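Local coordinates for nitrate regulatory protein (Klebsiella oxytoca, PDB 4AKK) that senses nitrate and nitrite and binds the terminator site in the nasF operon leader RNA, causing transcription antitermination of the nasFEDCBA operon, at residues Q222-I227 and A391-A396; L364-L369 and N400-E405; K372-L377 and M383-A388. All coordinates share one frame; numbering follows the deposited sequence.

Interaction 1: Q222-I227 and A391-A396; sequences QLVDRI and ALRKMA
The guanidinium of Arg393 is the flat group of this contact. Val224 CG2 lies over one of its faces, 4.0 Å above the plane and displaced from the centre of the group. Ile227 CG2 comes to its edge, near the plane, at 4.3 Å from Arg393 NH1. The nearest approach is made by the other methyl of Val224, with CG1 3.7 Å from Arg393 NH1. The same methyl is 4.2 Å from Arg393 CD, so Val224 touches the aliphatic arm as well as the charged end.

Both segments are helical. Residues 222-227 lie on helix 217-240 of the NIT nitrate-sensing region. Residues 391-396 lie on helix 385-399 of the ANTAR region. The backbones stay apart: the closest CA atoms, those of Val224 and Arg393, are 8.2 Å from each other. The long arginine spans this distance. Its CG is anti to the backbone N (chi1 154°), and the chain bends at chi2 (73°) before running out to the guanidinium. The two side chains run alongside each other, pointing opposite ways. Met403 of helix 403-412 packs on both of them.

The contact covers 146 Å², and its three touching residues lie inside the assembly. The partners facing the cation within 222-227 are methyl groups. Outside the segments, Arg393 NH1 has a long, weak ion pair with Asp228 OD1. The sensor and effector therefore meet here through van der Waals contact with a charged plane, and the arginine's charge probably gets modest compensation from that aspartate.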
loop_
_atom_site.group_PDB
_atom_site.type_symbol
_atom_site.label_atom_id
_atom_site.label_comp_id
_atom_site.label_asym_id
_atom_site.label_seq_id
_atom_site.Cartn_x
_atom_site.Cartn_y
_atom_site.Cartn_z
ATOM N N GLN A 222 -19.542 -3.850 -14.183
ATOM C CA GLN A 222 -18.301 -4.576 -14.412
ATOM C C GLN A 222 -17.480 -3.926 -15.531
ATOM O O GLN A 222 -16.253 -3.866 -15.463
ATOM C CB GLN A 222 -18.594 -6.031 -14.773
ATOM C CG GLN A 222 -19.267 -6.837 -13.661
ATOM C CD GLN A 222 -19.536 -8.275 -14.089
ATOM O OE1 GLN A 222 -19.088 -8.709 -15.148
ATOM N NE2 GLN A 222 -20.273 -9.018 -13.271
ATOM N N LEU A 223 -18.160 -3.440 -16.560
ATOM C CA LEU A 223 -17.458 -2.826 -17.679
ATOM C C LEU A 223 -16.817 -1.534 -17.205
ATOM O O LEU A 223 -15.617 -1.315 -17.360
ATOM C CB LEU A 223 -18.414 -2.560 -18.848
ATOM C CG LEU A 223 -17.838 -1.759 -20.018
ATOM C CD1 LEU A 223 -16.691 -2.537 -20.688
ATOM C CD2 LEU A 223 -18.947 -1.463 -21.022
ATOM N N VAL A 224 -17.635 -0.675 -16.617
ATOM C CA VAL A 224 -17.155 0.556 -16.037
ATOM C C VAL A 224 -15.963 0.311 -15.106
ATOM O O VAL A 224 -15.003 1.078 -15.106
ATOM C CB VAL A 224 -18.290 1.245 -15.248
ATOM C CG1 VAL A 224 -17.737 2.326 -14.327
ATOM C CG2 VAL A 224 -19.328 1.812 -16.216
ATOM N N ASP A 225 -16.038 -0.747 -14.303
ATOM C CA ASP A 225 -14.990 -1.018 -13.320
ATOM C C ASP A 225 -13.678 -1.389 -14.021
ATOM O O ASP A 225 -12.597 -1.054 -13.550
ATOM C CB ASP A 225 -15.398 -2.145 -12.355
ATOM C CG ASP A 225 -16.593 -1.782 -11.459
ATOM O OD1 ASP A 225 -16.847 -0.578 -11.198
ATOM O OD2 ASP A 225 -17.279 -2.738 -11.016
ATOM N N ARG A 226 -13.780 -2.092 -15.139
ATOM C CA ARG A 226 -12.600 -2.472 -15.914
ATOM C C ARG A 226 -11.984 -1.240 -16.543
ATOM O O ARG A 226 -10.762 -1.112 -16.622
ATOM C CB ARG A 226 -12.960 -3.487 -17.003
ATOM C CG ARG A 226 -13.519 -4.803 -16.482
ATOM C CD ARG A 226 -12.771 -5.239 -15.248
ATOM N NE ARG A 226 -13.181 -6.541 -14.732
ATOM C CZ ARG A 226 -14.231 -6.745 -13.940
ATOM N NH1 ARG A 226 -15.029 -5.737 -13.598
ATOM N NH2 ARG A 226 -14.497 -7.968 -13.511
ATOM N N ILE A 227 -12.830 -0.308 -16.961
ATOM C CA ILE A 227 -12.330 0.913 -17.595
ATOM C C ILE A 227 -11.657 1.857 -16.589
ATOM O O ILE A 227 -10.552 2.334 -16.821
ATOM C CB ILE A 227 -13.435 1.654 -18.378
ATOM C CG1 ILE A 227 -13.897 0.791 -19.558
ATOM C CG2 ILE A 227 -12.930 3.032 -18.847
ATOM C CD1 ILE A 227 -15.339 1.066 -20.017
ATOM N N ALA A 391 -24.242 10.570 -12.637
ATOM C CA ALA A 391 -23.477 11.651 -12.003
ATOM C C ALA A 391 -22.179 11.132 -11.378
ATOM O O ALA A 391 -21.116 11.724 -11.547
ATOM C CB ALA A 391 -24.319 12.355 -10.961
ATOM N N LEU A 392 -22.278 10.019 -10.661
ATOM C CA LEU A 392 -21.120 9.403 -10.023
ATOM C C LEU A 392 -20.077 8.944 -11.057
ATOM O O LEU A 392 -18.878 9.188 -10.896
ATOM C CB LEU A 392 -21.582 8.230 -9.140
ATOM C CG LEU A 392 -22.474 8.618 -7.945
ATOM C CD1 LEU A 392 -23.119 7.407 -7.280
ATOM C CD2 LEU A 392 -21.707 9.417 -6.910
ATOM N N ARG A 393 -20.542 8.278 -12.113
ATOM C CA ARG A 393 -19.669 7.822 -13.201
ATOM C C ARG A 393 -18.993 9.008 -13.873
ATOM O O ARG A 393 -17.798 8.964 -14.199
ATOM C CB ARG A 393 -20.457 6.971 -14.215
ATOM C CG ARG A 393 -19.907 6.942 -15.663
ATOM C CD ARG A 393 -18.621 6.119 -15.826
ATOM N NE ARG A 393 -18.220 5.969 -17.230
ATOM C CZ ARG A 393 -17.149 5.299 -17.653
ATOM N NH1 ARG A 393 -16.340 4.717 -16.782
ATOM N NH2 ARG A 393 -16.882 5.206 -18.959
ATOM N N LYS A 394 -19.752 10.085 -14.046
ATOM C CA LYS A 394 -19.205 11.296 -14.638
ATOM C C LYS A 394 -18.087 11.859 -13.775
ATOM O O LYS A 394 -17.006 12.152 -14.281
ATOM C CB LYS A 394 -20.295 12.351 -14.847
ATOM C CG LYS A 394 -19.774 13.639 -15.482
ATOM C CD LYS A 394 -20.898 14.631 -15.756
ATOM C CE LYS A 394 -21.861 14.731 -14.572
ATOM N NZ LYS A 394 -21.196 15.165 -13.302
ATOM N N MET A 395 -18.339 12.011 -12.476
ATOM C CA MET A 395 -17.310 12.544 -11.576
ATOM C C MET A 395 -16.055 11.668 -11.587
ATOM O O MET A 395 -14.948 12.167 -11.445
ATOM C CB MET A 395 -17.841 12.713 -10.146
ATOM C CG MET A 395 -18.384 14.110 -9.825
ATOM S SD MET A 395 -19.153 14.241 -8.182
ATOM C CE MET A 395 -20.684 13.398 -8.526
ATOM N N ALA A 396 -16.240 10.363 -11.780
ATOM C CA ALA A 396 -15.133 9.414 -11.756
ATOM C C ALA A 396 -14.221 9.575 -12.968
ATOM O O ALA A 396 -13.012 9.476 -12.836
ATOM C CB ALA A 396 -15.655 7.990 -11.674
#

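Interaction 2: L364-L369 and N400-E405; sequences LEERKL and NQRMVE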
loop_
_atom_site.group_PDB
_atom_site.type_symbol
_atom_site.label_atom_id
_atom_site.label_comp_id
_atom_site.label_asym_id
_atom_site.label_seq_id
_atom_site.Cartn_x
_atom_site.Cartn_y
_atom_site.Cartn_z
ATOM N N LEU A 364 -19.377 -6.439 -4.094
ATOM C CA LEU A 364 -20.657 -6.118 -3.476
ATOM C C LEU A 364 -20.464 -5.154 -2.315
ATOM O O LEU A 364 -21.307 -4.298 -2.060
ATOM C CB LEU A 364 -21.392 -7.392 -3.036
ATOM C CG LEU A 364 -21.753 -8.327 -4.195
ATOM C CD1 LEU A 364 -22.464 -9.575 -3.696
ATOM C CD2 LEU A 364 -22.604 -7.606 -5.234
ATOM N N GLU A 365 -19.351 -5.290 -1.611
ATOM C CA GLU A 365 -18.971 -4.262 -0.642
ATOM C C GLU A 365 -18.937 -2.874 -1.288
ATOM O O GLU A 365 -19.440 -1.897 -0.727
ATOM C CB GLU A 365 -17.611 -4.583 -0.032
ATOM C CG GLU A 365 -17.679 -5.425 1.223
ATOM C CD GLU A 365 -18.218 -4.644 2.414
ATOM O OE1 GLU A 365 -18.404 -3.407 2.293
ATOM O OE2 GLU A 365 -18.450 -5.271 3.472
ATOM N N GLU A 366 -18.356 -2.789 -2.480
ATOM C CA GLU A 366 -18.189 -1.499 -3.147
ATOM C C GLU A 366 -19.502 -1.003 -3.716
ATOM O O GLU A 366 -19.764 0.207 -3.741
ATOM C CB GLU A 366 -17.136 -1.597 -4.251
ATOM C CG GLU A 366 -15.772 -2.000 -3.716
ATOM C CD GLU A 366 -14.709 -2.015 -4.797
ATOM O OE1 GLU A 366 -15.078 -1.907 -5.983
ATOM O OE2 GLU A 366 -13.509 -2.133 -4.460
ATOM N N ARG A 367 -20.332 -1.934 -4.176
ATOM C CA ARG A 367 -21.635 -1.548 -4.688
ATOM C C ARG A 367 -22.513 -0.962 -3.588
ATOM O O ARG A 367 -23.285 -0.038 -3.836
ATOM C CB ARG A 367 -22.309 -2.717 -5.395
ATOM C CG ARG A 367 -21.736 -2.914 -6.777
ATOM C CD ARG A 367 -22.048 -4.261 -7.348
ATOM N NE ARG A 367 -21.172 -4.561 -8.474
ATOM C CZ ARG A 367 -21.420 -5.513 -9.366
ATOM N NH1 ARG A 367 -22.522 -6.241 -9.250
ATOM N NH2 ARG A 367 -20.575 -5.733 -10.369
ATOM N N LYS A 368 -22.365 -1.478 -2.372
ATOM C CA LYS A 368 -23.105 -0.957 -1.221
ATOM C C LYS A 368 -22.771 0.522 -1.012
ATOM O O LYS A 368 -23.647 1.354 -0.752
ATOM C CB LYS A 368 -22.762 -1.740 0.054
ATOM C CG LYS A 368 -23.462 -1.186 1.300
ATOM C CD LYS A 368 -22.519 -1.101 2.490
ATOM C CE LYS A 368 -21.987 -2.467 2.876
ATOM N NZ LYS A 368 -21.513 -2.497 4.284
ATOM N N LEU A 369 -21.493 0.840 -1.119
ATOM C CA LEU A 369 -21.053 2.224 -1.026
ATOM C C LEU A 369 -21.629 3.085 -2.138
ATOM O O LEU A 369 -22.069 4.210 -1.895
ATOM C CB LEU A 369 -19.536 2.287 -1.043
ATOM C CG LEU A 369 -18.939 1.593 0.173
ATOM C CD1 LEU A 369 -17.434 1.403 0.024
ATOM C CD2 LEU A 369 -19.278 2.388 1.427
ATOM N N ASN A 400 -10.622 11.097 -12.682
ATOM C CA ASN A 400 -9.740 9.943 -12.859
ATOM C C ASN A 400 -9.704 9.061 -11.610
ATOM O O ASN A 400 -8.642 8.625 -11.166
ATOM C CB ASN A 400 -8.323 10.399 -13.198
ATOM C CG ASN A 400 -8.271 11.298 -14.430
ATOM O OD1 ASN A 400 -8.908 11.025 -15.450
ATOM N ND2 ASN A 400 -7.506 12.375 -14.336
ATOM N N GLN A 401 -10.874 8.810 -11.035
ATOM C CA GLN A 401 -10.984 7.906 -9.896
ATOM C C GLN A 401 -12.048 6.849 -10.194
ATOM O O GLN A 401 -12.859 7.017 -11.107
ATOM C CB GLN A 401 -11.347 8.683 -8.631
ATOM C CG GLN A 401 -10.340 9.772 -8.263
ATOM C CD GLN A 401 -10.666 10.456 -6.947
ATOM O OE1 GLN A 401 -11.290 9.862 -6.062
ATOM N NE2 GLN A 401 -10.233 11.707 -6.803
ATOM N N ARG A 402 -12.038 5.759 -9.434
ATOM C CA ARG A 402 -13.051 4.726 -9.590
ATOM C C ARG A 402 -14.352 5.264 -9.009
ATOM O O ARG A 402 -14.327 6.166 -8.181
ATOM C CB ARG A 402 -12.633 3.445 -8.880
ATOM C CG ARG A 402 -11.237 2.921 -9.234
ATOM C CD ARG A 402 -10.912 1.707 -8.353
ATOM N NE ARG A 402 -11.852 0.616 -8.601
ATOM C CZ ARG A 402 -12.205 -0.306 -7.709
ATOM N NH1 ARG A 402 -11.699 -0.288 -6.478
ATOM N NH2 ARG A 402 -13.076 -1.247 -8.053
ATOM N N MET A 403 -15.482 4.737 -9.469
ATOM C CA MET A 403 -16.792 5.126 -8.938
ATOM C C MET A 403 -16.877 4.910 -7.419
ATOM O O MET A 403 -17.473 5.711 -6.713
ATOM C CB MET A 403 -17.932 4.364 -9.650
ATOM C CG MET A 403 -18.306 4.864 -11.084
ATOM S SD MET A 403 -19.793 4.068 -11.803
ATOM C CE MET A 403 -21.079 4.720 -10.746
ATOM N N VAL A 404 -16.287 3.831 -6.911
ATOM C CA VAL A 404 -16.369 3.577 -5.477
ATOM C C VAL A 404 -15.590 4.619 -4.679
ATOM O O VAL A 404 -15.983 4.969 -3.563
ATOM C CB VAL A 404 -15.946 2.141 -5.083
ATOM C CG1 VAL A 404 -14.487 1.872 -5.438
ATOM C CG2 VAL A 404 -16.220 1.904 -3.590
ATOM N N GLU A 405 -14.512 5.137 -5.268
ATOM C CA GLU A 405 -13.731 6.219 -4.653
ATOM C C GLU A 405 -14.522 7.521 -4.628
ATOM O O GLU A 405 -14.505 8.236 -3.643
ATOM C CB GLU A 405 -12.398 6.421 -5.378
ATOM C CG GLU A 405 -11.431 5.260 -5.223
ATOM C CD GLU A 405 -10.255 5.342 -6.191
ATOM O OE1 GLU A 405 -10.410 5.963 -7.266
ATOM O OE2 GLU A 405 -9.178 4.779 -5.883
#
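Glu366 and Arg402 meet inside the helical ANTAR region, where helix 360-380 packs against the start of helix 403-412. The closest CA atoms are those of Glu366 and Val404, 5.9 Å apart.

The polar part is a salt bridge with two bonds. Arg402 NH1 reaches Glu366 OE2 at 3.3 Å, on the syn side but 34° out of the carboxylate plane. Arg402 NH2 lies 3.0 Å from Glu366 OE1, a weak bond with an N-H...O angle of only 128°. The two flat groups are turned 57° against each other, so this is not a coplanar bidentate pair. Both residues are buried. Gln356 of helix 341-358 touches both side chains.

A capping interaction holds the start of the helix. Arg402 is the N-cap of helix 403-412, and its backbone N donates to Glu405 OE1 at 2.7 Å. This is one half of a capping box.

The apolar part belongs to Val404. Its first torsion turns CG1 over one face of the Arg402 guanidinium and points CG2 at helix 360-380. There CG2 touches two partners, 3.7 Å from Glu366 CB and 3.8 Å from Leu369 CD1.

Interaction 3: K372-L377 and M383-A388; sequences KAKSVL and MQEEQA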
loop_
_atom_site.group_PDB
_atom_site.type_symbol
_atom_site.label_atom_id
_atom_site.label_comp_id
_atom_site.label_asym_id
_atom_site.label_seq_id
_atom_site.Cartn_x
_atom_site.Cartn_y
_atom_site.Cartn_z
ATOM N N LYS A 372 -25.421 3.702 -1.496
ATOM C CA LYS A 372 -25.489 4.795 -0.518
ATOM C C LYS A 372 -25.218 6.187 -1.118
ATOM O O LYS A 372 -25.974 7.134 -0.887
ATOM C CB LYS A 372 -24.513 4.541 0.622
ATOM C CG LYS A 372 -24.927 3.464 1.612
ATOM C CD LYS A 372 -23.760 3.168 2.558
ATOM C CE LYS A 372 -24.162 2.301 3.739
ATOM N NZ LYS A 372 -24.685 3.116 4.870
ATOM N N ALA A 373 -24.134 6.329 -1.872
ATOM C CA ALA A 373 -23.869 7.612 -2.529
ATOM C C ALA A 373 -25.012 8.020 -3.464
ATOM O O ALA A 373 -25.375 9.198 -3.537
ATOM C CB ALA A 373 -22.550 7.587 -3.271
ATOM N N LYS A 374 -25.576 7.051 -4.181
ATOM C CA LYS A 374 -26.722 7.328 -5.043
ATOM C C LYS A 374 -27.895 7.888 -4.236
ATOM O O LYS A 374 -28.497 8.893 -4.615
ATOM C CB LYS A 374 -27.153 6.078 -5.805
ATOM C CG LYS A 374 -26.357 5.823 -7.077
ATOM C CD LYS A 374 -26.553 4.389 -7.579
ATOM C CE LYS A 374 -28.028 4.001 -7.622
ATOM N NZ LYS A 374 -28.226 2.572 -8.027
ATOM N N SER A 375 -28.209 7.235 -3.123
ATOM C CA SER A 375 -29.278 7.703 -2.243
ATOM C C SER A 375 -29.041 9.135 -1.782
ATOM O O SER A 375 -29.977 9.927 -1.708
ATOM C CB SER A 375 -29.424 6.783 -1.036
ATOM O OG SER A 375 -29.512 5.436 -1.464
ATOM N N VAL A 376 -27.790 9.467 -1.475
ATOM C CA VAL A 376 -27.462 10.822 -1.046
ATOM C C VAL A 376 -27.843 11.833 -2.116
ATOM O O VAL A 376 -28.428 12.872 -1.815
ATOM C CB VAL A 376 -25.967 10.981 -0.693
ATOM C CG1 VAL A 376 -25.591 12.463 -0.619
ATOM C CG2 VAL A 376 -25.651 10.269 0.625
ATOM N N LEU A 377 -27.504 11.528 -3.364
ATOM C CA LEU A 377 -27.859 12.390 -4.485
ATOM C C LEU A 377 -29.370 12.403 -4.722
ATOM O O LEU A 377 -29.942 13.426 -5.090
ATOM C CB LEU A 377 -27.123 11.951 -5.754
ATOM C CG LEU A 377 -25.591 12.010 -5.694
ATOM C CD1 LEU A 377 -24.956 11.418 -6.930
ATOM C CD2 LEU A 377 -25.128 13.439 -5.485
ATOM N N MET A 383 -32.208 13.892 -7.484
ATOM C CA MET A 383 -31.868 13.162 -8.693
ATOM C C MET A 383 -32.666 11.872 -8.789
ATOM O O MET A 383 -33.009 11.267 -7.771
ATOM C CB MET A 383 -30.370 12.848 -8.727
ATOM C CG MET A 383 -29.480 14.037 -9.043
ATOM S SD MET A 383 -27.798 13.502 -9.428
ATOM C CE MET A 383 -26.970 15.072 -9.577
ATOM N N GLN A 384 -32.964 11.460 -10.020
ATOM C CA GLN A 384 -33.510 10.132 -10.270
ATOM C C GLN A 384 -32.387 9.114 -10.076
ATOM O O GLN A 384 -31.215 9.469 -10.129
ATOM C CB GLN A 384 -34.068 10.043 -11.691
ATOM C CG GLN A 384 -34.978 11.206 -12.074
ATOM C CD GLN A 384 -36.180 11.327 -11.153
ATOM O OE1 GLN A 384 -36.911 10.359 -10.940
ATOM N NE2 GLN A 384 -36.391 12.522 -10.600
ATOM N N GLU A 385 -32.739 7.853 -9.862
ATOM C CA GLU A 385 -31.732 6.839 -9.562
ATOM C C GLU A 385 -30.684 6.674 -10.667
ATOM O O GLU A 385 -29.482 6.653 -10.393
ATOM C CB GLU A 385 -32.383 5.494 -9.247
ATOM C CG GLU A 385 -31.376 4.444 -8.828
ATOM C CD GLU A 385 -32.010 3.109 -8.511
ATOM O OE1 GLU A 385 -33.252 2.996 -8.607
ATOM O OE2 GLU A 385 -31.259 2.169 -8.167
ATOM N N GLU A 386 -31.137 6.548 -11.910
ATOM C CA GLU A 386 -30.215 6.414 -13.034
ATOM C C GLU A 386 -29.375 7.681 -13.163
ATOM O O GLU A 386 -28.162 7.614 -13.355
ATOM C CB GLU A 386 -30.972 6.115 -14.336
ATOM C CG GLU A 386 -30.093 6.159 -15.596
ATOM C CD GLU A 386 -29.135 4.978 -15.685
ATOM O OE1 GLU A 386 -29.149 4.128 -14.768
ATOM O OE2 GLU A 386 -28.373 4.896 -16.674
ATOM N N GLN A 387 -30.024 8.833 -13.030
ATOM C CA GLN A 387 -29.335 10.116 -13.068
ATOM C C GLN A 387 -28.229 10.169 -12.012
ATOM O O GLN A 387 -27.122 10.650 -12.268
ATOM C CB GLN A 387 -30.337 11.246 -12.828
ATOM C CG GLN A 387 -29.740 12.653 -12.840
ATOM C CD GLN A 387 -30.784 13.725 -12.543
ATOM O OE1 GLN A 387 -31.911 13.418 -12.139
ATOM N NE2 GLN A 387 -30.413 14.988 -12.740
ATOM N N ALA A 388 -28.554 9.682 -10.821
ATOM C CA ALA A 388 -27.613 9.597 -9.711
ATOM C C ALA A 388 -26.378 8.783 -10.091
ATOM O O ALA A 388 -25.240 9.202 -9.859
ATOM C CB ALA A 388 -28.303 8.978 -8.497
#
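Leu377 and Met383 are joined through the backbone where the chain turns between two consecutive helices. Met383 N donates to Leu377 O at 3.3 Å, a weak bond by length but nearly straight (168°). Residues 372-377 are helical, within helix 360-380. Residues 383-388 begin as loop and enter helix 385-399, with Gln384 as its N-cap. Gln384 N is held by Gln387 OE1 at 3.1 Å, one half of a capping box. The backbones come close: the CA atoms of Lys374 and Ala388 are 5.3 Å apart.

The small Ala388 suits this closeness. Its CB rests 3.9 Å from Lys374 O and also meets the CG of that lysine. Leu377 covers the neighbouring side. Its CB faces Met383 SD at 4.0 Å, and its CD1 lies 3.7 Å from Ala388 O. The Met383 chain is extended beyond CG.

The main polar partner of Lys374 NZ is Glu371 OE1, in a salt bridge from one turn earlier. Glu385, exposed at the margin, adds another: its OE2 receives Lys374 NZ at 3.1 Å on the anti lone pair. Glu385 CG points away from the backbone N (chi1 -176°) and the chain is straight, which carries the carboxylate across. Its CG also packs on Lys374 CE. Two carboxylates thus share the ammonium.

Around this helical hairpin, Leu392 of helix 385-399 packs on Lys374 and Leu377. Leu410 of helix 403-412 covers Val376 and Leu377, and Leu416 of the second subunit also reaches Leu377.

Overall arrangement
Interactions 2 and 3 lie within the ANTAR region, while interaction 1 ties that region to the NIT sensor. Interactions 1 and 2 are close, their centres about 9 Å apart. A probable hydrogen bond joins them, with Ala396 O 2.9 Å from Gln401 N. The centre of interaction 3 is about 14 Å from the centre of each of the others. It touches interaction 1 where Ala391 CB lies 4.0 Å from Met383 SD. It shares helix 360-380 with interaction 2 and is nested inside the loops closed by both. The three contacts thus bind helices 360-380, 385-399 and 403-412 together against helix 217-240.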